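PDB 4HIZ: endosialidase from Enterobacteria phage phi92, which cleaves polymers of sialic acid at internal alpha-2,8 and alpha-2,9 linkages, as a trimeric hydrolase of a bacteriophage. Local coordinates for residues A[38-43]-A[61-66]; A[119-124]-A[532-537]; A[337-342]-A[385-390]. One frame throughout, in Å; residues are numbered along the deposited sequence.

Contact 1 (A[38-43]-A[61-66]); sequences TTLPDI and LTYVSE
Leu-40 reaches from a loop onto the ring of Tyr-63, and Ile-43 of the same loop packs beside it on Tyr-63 and Ser-65. Both segments belong to the N-terminal extension of the endosialidase. Strand 61-64 is part of a mixed sheet that also takes in strands of the propeller range; it lies between strand 49-53, to which it runs antiparallel, and strand 456-460, to which it runs parallel. Residues 38-43 come from the connection between strands 33-36 and 49-53.

The aromatic contact is a CH-pi interaction. Leu-40 CD1 lies over one face of the Tyr-63 ring, 4.0 Å from its centroid and 15° off the normal, shifted toward the rim. The other methyl, CD2, lies against the root of the ring and comes to 3.8 Å from Tyr-63 CD1. It is equally close to Tyr-63 CG, which is set anti to the carbonyl carbon (chi1 -66°). The leucine and tyrosine side chains cross at about a right angle. The phenol OH is hydrogen-bonded to Arg-435.

Apolar packing continues at Ile-43, which uses its two branches on different partners. Its CD1 meets Tyr-63 CB at 4.1 Å, whereas CG2 lies against the backbone, 3.6 Å from Val-64 O and 3.7 Å from Ser-65 CA. Ile-43 also packs on Phe-529 and Leu-40 on Asp-528 of the second subunit, and Asp-42 makes a salt bridge to Lys-523 of that subunit, so this loop is shared with the trimer interface.

Polar linkage between the segments runs through a single water. It donates to Ile-43 O at 3.0 Å and accepts from Glu-66 N at 2.9 Å.

Contact 2 (A[119-124]-A[532-537]); sequences SGDDGQ and RDFKYG
Gln-124 and Phe-534 form the tight part of the contact, where the carboxamide is held at both ends. Phe-534 N donates to Gln-124 OE1 at 2.9 Å with an N-H...O angle of 163°, lying in the carbonyl plane on a lone pair. At the other end, NE2 donates to Asp-121 O at 3.3 Å, close to the amide plane, and makes a weak bond to Arg-532 O. These bonds fix the rotation of the amide. Beyond CG the glutamine chain is extended (chi2 -176°), which carries CD across to the other segment.

The amide also packs on the aromatic ring, their planes 44° apart. OE1 sits 3.7 Å above one face of Phe-534, offset toward the rim, and NE2 is 3.4 Å from Phe-534 CE2. Asp-121 approaches the same ring at its edge, with OD2 3.3 Å from Phe-534 CZ near the ring plane; this carboxylate oxygen is hydrogen-bonded to Thr-125.

Residues 121-124 form a type I' beta turn after strand 113-119 of the catalytic beta-propeller. An ST turn leads into it and shares Asp-121: Ser-119 OG accepts from Asp-121 N, and also from Gly-123 N. The turn meets residues 532-537, which follow strand 516-523 after a short linker. Lys-535 and Tyr-536 there pair in a parallel ladder with a strand of the third subunit, whose Tyr-518 meets Phe-534 edge-to-face.

On the looser side, Asp-122 and Arg-532 are bridged by a water that donates to Asp-122 OD2 and accepts from Arg-532 NH1, both at 2.9 Å. Asp-533 is exposed at the margin, beside Gln-124. Each of these charges has a salt bridge elsewhere: Asp-122 with Lys-480, Arg-532 with Asp-460 of the third subunit, Asp-533 with Arg-521.

Contact 3 (A[337-342]-A[385-390]); sequences RTISQE and WNYLRF
Tyr-387 points its hydroxyl at the backbone of Ile-339 and Ser-340, and Trp-385, two residues earlier, offers a ring face to Ile-339. The phenol oxygen accepts from Ser-340 N at 2.8 Å, with an N-H...O angle of 159°, just where helix 341-344 is about to begin. Ile-339 CB lies at the edge of the tyrosine ring, 3.8 Å from CE1.

Ile-339 CG2 lies over one face of Trp-385. It makes a CH-pi contact 3.8 Å from the centroid of the five-membered ring, only 12° off its normal. The torsion that sets CG2 anti to the carbonyl carbon, with CG1 between that carbon and the backbone N (chi1 68°), leaves this methyl to meet the indole. One isoleucine is thus in contact with the face of one aromatic ring and the edge of the next.

Arg-389 bends at chi2 and chi3 and brings its guanidinium to Glu-342. NH2 donates to Glu-342 O at 3.1 Å from well above the carbonyl plane. Two waters lie in the guanidinium plane at its edge: one accepts from NH1 and lies close to Glu-342 O, the other joins NH2 to Glu-342 OE2. Carboxylate and guanidinium therefore meet through water, with OE2 4.9 Å from NH2. NH1 is also hydrogen-bonded to Gly-372 O.

The contact joins two successive four-stranded antiparallel sheets of the catalytic beta-propeller, as between neighbouring blades. Strand 335-338 ends one and strand 386-389 the other, each an outermost strand. Helix 341-344 lies on the chain leading from the first sheet to strand 347-355 of the second, and its Tyr-343 stacks on Tyr-387, while Trp-385 packs on strands 358-365 and 374-378.

Contact 1 closes within the N-terminal extension before the other two begin. Contact 2 then spans 408 residues, joining a propeller turn to residues 532-537, and contact 3 is nested inside that span, between two sheets of the catalytic beta-propeller. The centres of contacts 1 and 2 are about 30 Å apart, those of 1 and 3 about 34 Å, and those of 2 and 3 about 40 Å; none touches another. Contact 1 packs on the second subunit; contact 2 touches that subunit weakly and the third extensively, whereas contact 3 touches no other chain. The first two therefore lie at trimer interfaces, and the third joins sheets within one subunit.

Contact 1 (A[38-43]-A[61-66])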
loop_
_atom_site.group_PDB
_atom_site.type_symbol
_atom_site.label_atom_id
_atom_site.label_comp_id
_atom_site.label_asym_id
_atom_site.label_seq_id
_atom_site.Cartn_x
_atom_site.Cartn_y
_atom_site.Cartn_z
ATOM N N THR A 38 -7.582 -9.058 -44.989
ATOM C CA THR A 38 -6.851 -10.281 -45.253
ATOM C C THR A 38 -5.908 -10.648 -44.090
ATOM O O THR A 38 -5.573 -11.821 -43.860
ATOM C CB THR A 38 -6.001 -10.074 -46.528
ATOM O OG1 THR A 38 -5.136 -8.938 -46.331
ATOM C CG2 THR A 38 -6.902 -9.801 -47.742
ATOM N N THR A 39 -5.472 -9.630 -43.371
ATOM C CA THR A 39 -4.567 -9.818 -42.251
ATOM C C THR A 39 -4.828 -8.643 -41.352
ATOM O O THR A 39 -5.279 -7.594 -41.848
ATOM C CB THR A 39 -3.106 -9.800 -42.725
ATOM O OG1 THR A 39 -2.238 -9.951 -41.596
ATOM C CG2 THR A 39 -2.771 -8.481 -43.382
ATOM N N LEU A 40 -4.576 -8.761 -40.046
ATOM C CA LEU A 40 -4.896 -7.608 -39.174
ATOM C C LEU A 40 -3.971 -6.448 -39.464
ATOM O O LEU A 40 -2.759 -6.656 -39.600
ATOM C CB LEU A 40 -4.852 -7.952 -37.672
ATOM C CG LEU A 40 -5.946 -8.945 -37.252
ATOM C CD1 LEU A 40 -5.812 -9.302 -35.782
ATOM C CD2 LEU A 40 -7.336 -8.365 -37.510
ATOM N N PRO A 41 -4.528 -5.221 -39.546
ATOM C CA PRO A 41 -3.706 -4.041 -39.793
ATOM C C PRO A 41 -3.132 -3.535 -38.470
ATOM O O PRO A 41 -3.218 -4.222 -37.450
ATOM C CB PRO A 41 -4.719 -3.048 -40.351
ATOM C CG PRO A 41 -5.976 -3.341 -39.554
ATOM C CD PRO A 41 -5.972 -4.876 -39.432
ATOM N N ASP A 42 -2.547 -2.351 -38.488
ATOM C CA ASP A 42 -2.030 -1.762 -37.270
ATOM C C ASP A 42 -3.221 -1.169 -36.504
ATOM O O ASP A 42 -3.545 0.007 -36.649
ATOM C CB ASP A 42 -1.038 -0.668 -37.648
ATOM C CG ASP A 42 -0.226 -0.177 -36.460
ATOM O OD1 ASP A 42 -0.542 -0.544 -35.305
ATOM O OD2 ASP A 42 0.732 0.584 -36.702
ATOM N N ILE A 43 -3.878 -1.996 -35.700
ATOM C CA ILE A 43 -5.109 -1.589 -35.022
ATOM C C ILE A 43 -4.962 -0.329 -34.152
ATOM O O ILE A 43 -5.876 0.497 -34.082
ATOM C CB ILE A 43 -5.694 -2.802 -34.262
ATOM C CG1 ILE A 43 -6.141 -3.854 -35.271
ATOM C CG2 ILE A 43 -6.931 -2.393 -33.391
ATOM C CD1 ILE A 43 -6.508 -5.185 -34.605
ATOM N N LEU A 61 -13.945 -13.586 -37.120
ATOM C CA LEU A 61 -14.138 -12.923 -35.846
ATOM C C LEU A 61 -13.838 -11.461 -36.125
ATOM O O LEU A 61 -13.129 -11.136 -37.103
ATOM C CB LEU A 61 -13.155 -13.478 -34.804
ATOM C CG LEU A 61 -13.334 -14.986 -34.515
ATOM C CD1 LEU A 61 -12.166 -15.531 -33.712
ATOM C CD2 LEU A 61 -14.671 -15.178 -33.737
ATOM N N THR A 62 -14.366 -10.565 -35.286
ATOM C CA THR A 62 -14.165 -9.122 -35.525
ATOM C C THR A 62 -13.281 -8.530 -34.470
ATOM O O THR A 62 -13.437 -8.827 -33.291
ATOM C CB THR A 62 -15.547 -8.407 -35.556
ATOM O OG1 THR A 62 -16.305 -8.996 -36.633
ATOM C CG2 THR A 62 -15.388 -6.885 -35.775
ATOM N N TYR A 63 -12.317 -7.715 -34.893
ATOM C CA TYR A 63 -11.332 -7.173 -33.965
ATOM C C TYR A 63 -11.533 -5.676 -33.906
ATOM O O TYR A 63 -11.597 -5.020 -34.968
ATOM C CB TYR A 63 -9.922 -7.492 -34.502
ATOM C CG TYR A 63 -9.646 -8.985 -34.496
ATOM C CD1 TYR A 63 -10.170 -9.830 -35.499
ATOM C CD2 TYR A 63 -8.924 -9.575 -33.447
ATOM C CE1 TYR A 63 -9.955 -11.201 -35.468
ATOM C CE2 TYR A 63 -8.683 -10.960 -33.414
ATOM C CZ TYR A 63 -9.197 -11.766 -34.437
ATOM O OH TYR A 63 -8.965 -13.133 -34.425
ATOM N N VAL A 64 -11.652 -5.113 -32.703
ATOM C CA VAL A 64 -12.001 -3.676 -32.633
ATOM C C VAL A 64 -10.829 -2.781 -32.272
ATOM O O VAL A 64 -9.934 -3.187 -31.527
ATOM C CB VAL A 64 -13.167 -3.408 -31.643
ATOM C CG1 VAL A 64 -14.336 -4.368 -31.968
ATOM C CG2 VAL A 64 -12.703 -3.607 -30.209
ATOM N N SER A 65 -10.837 -1.557 -32.795
ATOM C CA SER A 65 -9.904 -0.529 -32.334
ATOM C C SER A 65 -10.502 0.199 -31.134
ATOM O O SER A 65 -11.655 -0.013 -30.773
ATOM C CB SER A 65 -9.628 0.510 -33.449
ATOM O OG SER A 65 -10.777 1.349 -33.597
ATOM N N GLU A 66 -9.694 1.040 -30.504
ATOM C CA GLU A 66 -10.201 1.922 -29.473
ATOM C C GLU A 66 -11.349 2.760 -30.038
ATOM O O GLU A 66 -11.298 3.189 -31.192
ATOM C CB GLU A 66 -9.072 2.813 -28.957
ATOM C CG GLU A 66 -8.214 2.084 -27.928
ATOM C CD GLU A 66 -8.919 2.011 -26.573
ATOM O OE1 GLU A 66 -9.419 3.066 -26.106
ATOM O OE2 GLU A 66 -8.993 0.909 -25.989
HETATM O O HOH W 1 -6.978 1.525 -31.454
#

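Contact 2 (A[119-124]-A[532-537])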
loop_
_atom_site.group_PDB
_atom_site.type_symbol
_atom_site.label_atom_id
_atom_site.label_comp_id
_atom_site.label_asym_id
_atom_site.label_seq_id
_atom_site.Cartn_x
_atom_site.Cartn_y
_atom_site.Cartn_z
ATOM N N SER A 119 -16.935 -2.092 -5.450
ATOM C CA SER A 119 -16.675 -0.718 -5.913
ATOM C C SER A 119 -17.799 0.184 -5.508
ATOM O O SER A 119 -18.962 -0.083 -5.836
ATOM C CB SER A 119 -16.525 -0.642 -7.438
ATOM O OG SER A 119 -16.275 0.739 -7.791
ATOM N N GLY A 120 -17.435 1.276 -4.847
ATOM C CA GLY A 120 -18.366 2.348 -4.518
ATOM C C GLY A 120 -18.334 3.536 -5.464
ATOM O O GLY A 120 -18.941 4.569 -5.167
ATOM N N ASP A 121 -17.644 3.412 -6.599
ATOM C CA ASP A 121 -17.555 4.532 -7.547
ATOM C C ASP A 121 -17.761 4.086 -9.007
ATOM O O ASP A 121 -17.035 4.529 -9.916
ATOM C CB ASP A 121 -16.213 5.274 -7.374
ATOM C CG ASP A 121 -15.025 4.349 -7.426
ATOM O OD1 ASP A 121 -15.135 3.234 -8.019
ATOM O OD2 ASP A 121 -13.933 4.780 -6.926
ATOM N N ASP A 122 -18.772 3.233 -9.227
ATOM C CA ASP A 122 -19.136 2.832 -10.567
ATOM C C ASP A 122 -18.033 2.012 -11.247
ATOM O O ASP A 122 -17.979 1.955 -12.478
ATOM C CB ASP A 122 -19.598 4.036 -11.418
ATOM C CG ASP A 122 -20.868 4.659 -10.849
ATOM O OD1 ASP A 122 -21.819 3.910 -10.585
ATOM O OD2 ASP A 122 -20.917 5.863 -10.595
ATOM N N GLY A 123 -17.176 1.381 -10.444
ATOM C CA GLY A 123 -16.198 0.430 -10.974
ATOM C C GLY A 123 -14.858 1.076 -11.277
ATOM O O GLY A 123 -14.028 0.456 -11.964
ATOM N N GLN A 124 -14.640 2.309 -10.804
ATOM C CA GLN A 124 -13.325 2.908 -11.021
ATOM C C GLN A 124 -12.289 2.353 -10.075
ATOM O O GLN A 124 -11.155 2.098 -10.496
ATOM C CB GLN A 124 -13.414 4.436 -10.807
ATOM C CG GLN A 124 -14.300 5.070 -11.851
ATOM C CD GLN A 124 -14.317 6.586 -11.699
ATOM O OE1 GLN A 124 -13.403 7.263 -12.196
ATOM N NE2 GLN A 124 -15.320 7.118 -10.990
ATOM N N ARG A 532 -18.211 11.613 -14.352
ATOM C CA ARG A 532 -17.931 11.300 -12.968
ATOM C C ARG A 532 -16.518 10.724 -12.814
ATOM O O ARG A 532 -16.128 10.313 -11.706
ATOM C CB ARG A 532 -18.936 10.258 -12.452
ATOM C CG ARG A 532 -20.324 10.819 -12.006
ATOM C CD ARG A 532 -21.195 11.046 -13.208
ATOM N NE ARG A 532 -22.503 11.683 -12.930
ATOM C CZ ARG A 532 -23.655 11.023 -12.872
ATOM N NH1 ARG A 532 -23.675 9.691 -12.990
ATOM N NH2 ARG A 532 -24.784 11.691 -12.688
ATOM N N ASP A 533 -15.761 10.650 -13.907
ATOM C CA ASP A 533 -14.517 9.887 -13.853
ATOM C C ASP A 533 -13.403 10.691 -13.183
ATOM O O ASP A 533 -13.388 11.934 -13.263
ATOM C CB ASP A 533 -14.081 9.434 -15.260
ATOM C CG ASP A 533 -14.945 8.283 -15.808
ATOM O OD1 ASP A 533 -15.721 7.644 -15.063
ATOM O OD2 ASP A 533 -14.797 7.963 -17.008
ATOM N N PHE A 534 -12.474 9.990 -12.527
ATOM C CA PHE A 534 -11.265 10.639 -12.000
ATOM C C PHE A 534 -10.059 9.768 -12.206
ATOM O O PHE A 534 -10.186 8.550 -12.385
ATOM C CB PHE A 534 -11.425 10.998 -10.483
ATOM C CG PHE A 534 -11.788 9.805 -9.618
ATOM C CD1 PHE A 534 -10.796 8.909 -9.192
ATOM C CD2 PHE A 534 -13.130 9.557 -9.259
ATOM C CE1 PHE A 534 -11.126 7.763 -8.419
ATOM C CE2 PHE A 534 -13.444 8.437 -8.485
ATOM C CZ PHE A 534 -12.449 7.556 -8.066
ATOM N N LYS A 535 -8.887 10.407 -12.231
ATOM C CA LYS A 535 -7.610 9.705 -12.186
ATOM C C LYS A 535 -7.292 9.451 -10.715
ATOM O O LYS A 535 -7.560 10.295 -9.857
ATOM C CB LYS A 535 -6.537 10.621 -12.769
ATOM C CG LYS A 535 -5.229 9.906 -12.994
ATOM C CD LYS A 535 -4.211 10.814 -13.736
ATOM C CE LYS A 535 -4.859 12.108 -14.306
ATOM N NZ LYS A 535 -5.762 11.932 -15.493
ATOM N N TYR A 536 -6.717 8.307 -10.394
ATOM C CA TYR A 536 -6.380 8.091 -8.986
ATOM C C TYR A 536 -4.980 8.556 -8.704
ATOM O O TYR A 536 -4.023 8.022 -9.298
ATOM C CB TYR A 536 -6.500 6.614 -8.680
ATOM C CG TYR A 536 -6.342 6.227 -7.236
ATOM C CD1 TYR A 536 -7.457 6.117 -6.397
ATOM C CD2 TYR A 536 -5.099 5.931 -6.712
ATOM C CE1 TYR A 536 -7.309 5.698 -5.083
ATOM C CE2 TYR A 536 -4.948 5.525 -5.402
ATOM C CZ TYR A 536 -6.062 5.382 -4.602
ATOM O OH TYR A 536 -5.911 4.952 -3.311
ATOM N N GLY A 537 -4.824 9.505 -7.780
ATOM C CA GLY A 537 -3.474 9.998 -7.471
ATOM C C GLY A 537 -3.247 10.035 -5.963
ATOM O O GLY A 537 -2.379 10.753 -5.479
HETATM O O HOH W 2 -21.756 7.492 -12.892
#

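Contact 3 (A[337-342]-A[385-390])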
loop_
_atom_site.group_PDB
_atom_site.type_symbol
_atom_site.label_atom_id
_atom_site.label_comp_id
_atom_site.label_asym_id
_atom_site.label_seq_id
_atom_site.Cartn_x
_atom_site.Cartn_y
_atom_site.Cartn_z
ATOM N N ARG A 337 -34.534 -28.952 -12.987
ATOM C CA ARG A 337 -35.137 -28.799 -14.308
ATOM C C ARG A 337 -34.036 -28.768 -15.346
ATOM O O ARG A 337 -33.198 -27.849 -15.330
ATOM C CB ARG A 337 -35.980 -27.523 -14.346
ATOM C CG ARG A 337 -37.201 -27.619 -13.376
ATOM C CD ARG A 337 -37.957 -26.333 -13.233
ATOM N NE ARG A 337 -39.085 -26.545 -12.310
ATOM C CZ ARG A 337 -40.050 -25.674 -12.087
ATOM N NH1 ARG A 337 -40.059 -24.524 -12.726
ATOM N NH2 ARG A 337 -41.031 -25.985 -11.243
ATOM N N THR A 338 -34.005 -29.758 -16.223
ATOM C CA THR A 338 -32.831 -29.915 -17.110
ATOM C C THR A 338 -33.117 -29.524 -18.553
ATOM O O THR A 338 -34.279 -29.536 -19.007
ATOM C CB THR A 338 -32.308 -31.375 -17.109
ATOM O OG1 THR A 338 -33.356 -32.264 -17.501
ATOM C CG2 THR A 338 -31.817 -31.766 -15.709
ATOM N N ILE A 339 -32.053 -29.177 -19.272
ATOM C CA ILE A 339 -32.155 -28.993 -20.710
ATOM C C ILE A 339 -32.004 -30.365 -21.376
ATOM O O ILE A 339 -31.641 -31.356 -20.723
ATOM C CB ILE A 339 -31.087 -27.994 -21.230
ATOM C CG1 ILE A 339 -29.659 -28.569 -21.107
ATOM C CG2 ILE A 339 -31.225 -26.668 -20.490
ATOM C CD1 ILE A 339 -28.596 -27.673 -21.825
ATOM N N SER A 340 -32.318 -30.435 -22.660
ATOM C CA SER A 340 -32.293 -31.690 -23.416
ATOM C C SER A 340 -30.901 -32.309 -23.468
ATOM O O SER A 340 -29.897 -31.579 -23.483
ATOM C CB SER A 340 -32.769 -31.421 -24.846
ATOM O OG SER A 340 -34.084 -30.873 -24.861
ATOM N N GLN A 341 -30.835 -33.635 -23.575
ATOM C CA GLN A 341 -29.563 -34.333 -23.594
ATOM C C GLN A 341 -28.658 -33.837 -24.726
ATOM O O GLN A 341 -27.431 -33.724 -24.558
ATOM C CB GLN A 341 -29.822 -35.844 -23.752
ATOM C CG GLN A 341 -28.567 -36.658 -23.456
ATOM C CD GLN A 341 -28.218 -36.554 -21.996
ATOM O OE1 GLN A 341 -29.021 -36.941 -21.134
ATOM N NE2 GLN A 341 -27.039 -36.016 -21.695
ATOM N N GLU A 342 -29.271 -33.529 -25.868
ATOM C CA GLU A 342 -28.539 -33.063 -27.050
ATOM C C GLU A 342 -27.627 -31.879 -26.722
ATOM O O GLU A 342 -26.518 -31.758 -27.262
ATOM C CB GLU A 342 -29.538 -32.647 -28.137
ATOM C CG GLU A 342 -28.931 -32.020 -29.360
ATOM C CD GLU A 342 -29.933 -31.767 -30.475
ATOM O OE1 GLU A 342 -31.147 -31.981 -30.262
ATOM O OE2 GLU A 342 -29.504 -31.353 -31.576
ATOM N N TRP A 385 -37.451 -25.669 -23.203
ATOM C CA TRP A 385 -36.519 -24.680 -23.704
ATOM C C TRP A 385 -36.543 -24.633 -25.224
ATOM O O TRP A 385 -36.879 -25.639 -25.877
ATOM C CB TRP A 385 -35.117 -25.074 -23.267
ATOM C CG TRP A 385 -34.905 -25.128 -21.805
ATOM C CD1 TRP A 385 -35.150 -26.196 -20.977
ATOM C CD2 TRP A 385 -34.356 -24.086 -20.971
ATOM N NE1 TRP A 385 -34.808 -25.873 -19.676
ATOM C CE2 TRP A 385 -34.318 -24.588 -19.649
ATOM C CE3 TRP A 385 -33.916 -22.768 -21.216
ATOM C CZ2 TRP A 385 -33.854 -23.837 -18.574
ATOM C CZ3 TRP A 385 -33.453 -22.018 -20.135
ATOM C CH2 TRP A 385 -33.424 -22.557 -18.830
ATOM N N ASN A 386 -36.185 -23.468 -25.770
ATOM C CA ASN A 386 -35.857 -23.283 -27.183
ATOM C C ASN A 386 -34.340 -23.050 -27.260
ATOM O O ASN A 386 -33.803 -22.255 -26.476
ATOM C CB ASN A 386 -36.571 -22.034 -27.688
ATOM C CG ASN A 386 -38.081 -22.214 -27.676
ATOM O OD1 ASN A 386 -38.815 -21.499 -26.985
ATOM N ND2 ASN A 386 -38.539 -23.196 -28.420
ATOM N N TYR A 387 -33.658 -23.732 -28.186
ATOM C CA TYR A 387 -32.194 -23.773 -28.221
ATOM C C TYR A 387 -31.623 -23.169 -29.482
ATOM O O TYR A 387 -32.207 -23.330 -30.582
ATOM C CB TYR A 387 -31.735 -25.240 -28.211
ATOM C CG TYR A 387 -32.247 -26.032 -27.040
ATOM C CD1 TYR A 387 -31.635 -25.929 -25.796
ATOM C CD2 TYR A 387 -33.347 -26.884 -27.179
ATOM C CE1 TYR A 387 -32.096 -26.668 -24.698
ATOM C CE2 TYR A 387 -33.820 -27.624 -26.100
ATOM C CZ TYR A 387 -33.187 -27.515 -24.860
ATOM O OH TYR A 387 -33.663 -28.257 -23.793
ATOM N N LEU A 388 -30.452 -22.541 -29.327
ATOM C CA LEU A 388 -29.664 -22.065 -30.454
ATOM C C LEU A 388 -28.197 -22.432 -30.196
ATOM O O LEU A 388 -27.566 -21.864 -29.294
ATOM C CB LEU A 388 -29.779 -20.537 -30.573
ATOM C CG LEU A 388 -31.117 -19.949 -31.049
ATOM C CD1 LEU A 388 -31.134 -18.435 -30.845
ATOM C CD2 LEU A 388 -31.335 -20.278 -32.526
ATOM N N ARG A 389 -27.653 -23.362 -30.968
ATOM C CA ARG A 389 -26.244 -23.706 -30.812
ATOM C C ARG A 389 -25.376 -22.601 -31.408
ATOM O O ARG A 389 -25.623 -22.153 -32.531
ATOM C CB ARG A 389 -25.972 -25.023 -31.558
ATOM C CG ARG A 389 -24.527 -25.515 -31.433
ATOM C CD ARG A 389 -24.317 -26.276 -30.144
ATOM N NE ARG A 389 -25.037 -27.560 -30.138
ATOM C CZ ARG A 389 -24.918 -28.459 -29.171
ATOM N NH1 ARG A 389 -24.145 -28.220 -28.108
ATOM N NH2 ARG A 389 -25.574 -29.621 -29.256
ATOM N N PHE A 390 -24.356 -22.146 -30.686
ATOM C CA PHE A 390 -23.368 -21.293 -31.355
ATOM C C PHE A 390 -22.582 -22.129 -32.352
ATOM O O PHE A 390 -22.239 -23.269 -32.064
ATOM C CB PHE A 390 -22.390 -20.650 -30.360
ATOM C CG PHE A 390 -22.983 -19.532 -29.543
ATOM C CD1 PHE A 390 -23.616 -19.808 -28.331
ATOM C CD2 PHE A 390 -22.869 -18.203 -29.976
ATOM C CE1 PHE A 390 -24.158 -18.793 -27.561
ATOM C CE2 PHE A 390 -23.410 -17.147 -29.192
ATOM C CZ PHE A 390 -24.031 -17.455 -27.981
HETATM O O HOH W 3 -24.122 -30.657 -26.567
HETATM O O HOH W 4 -26.907 -30.693 -31.638
#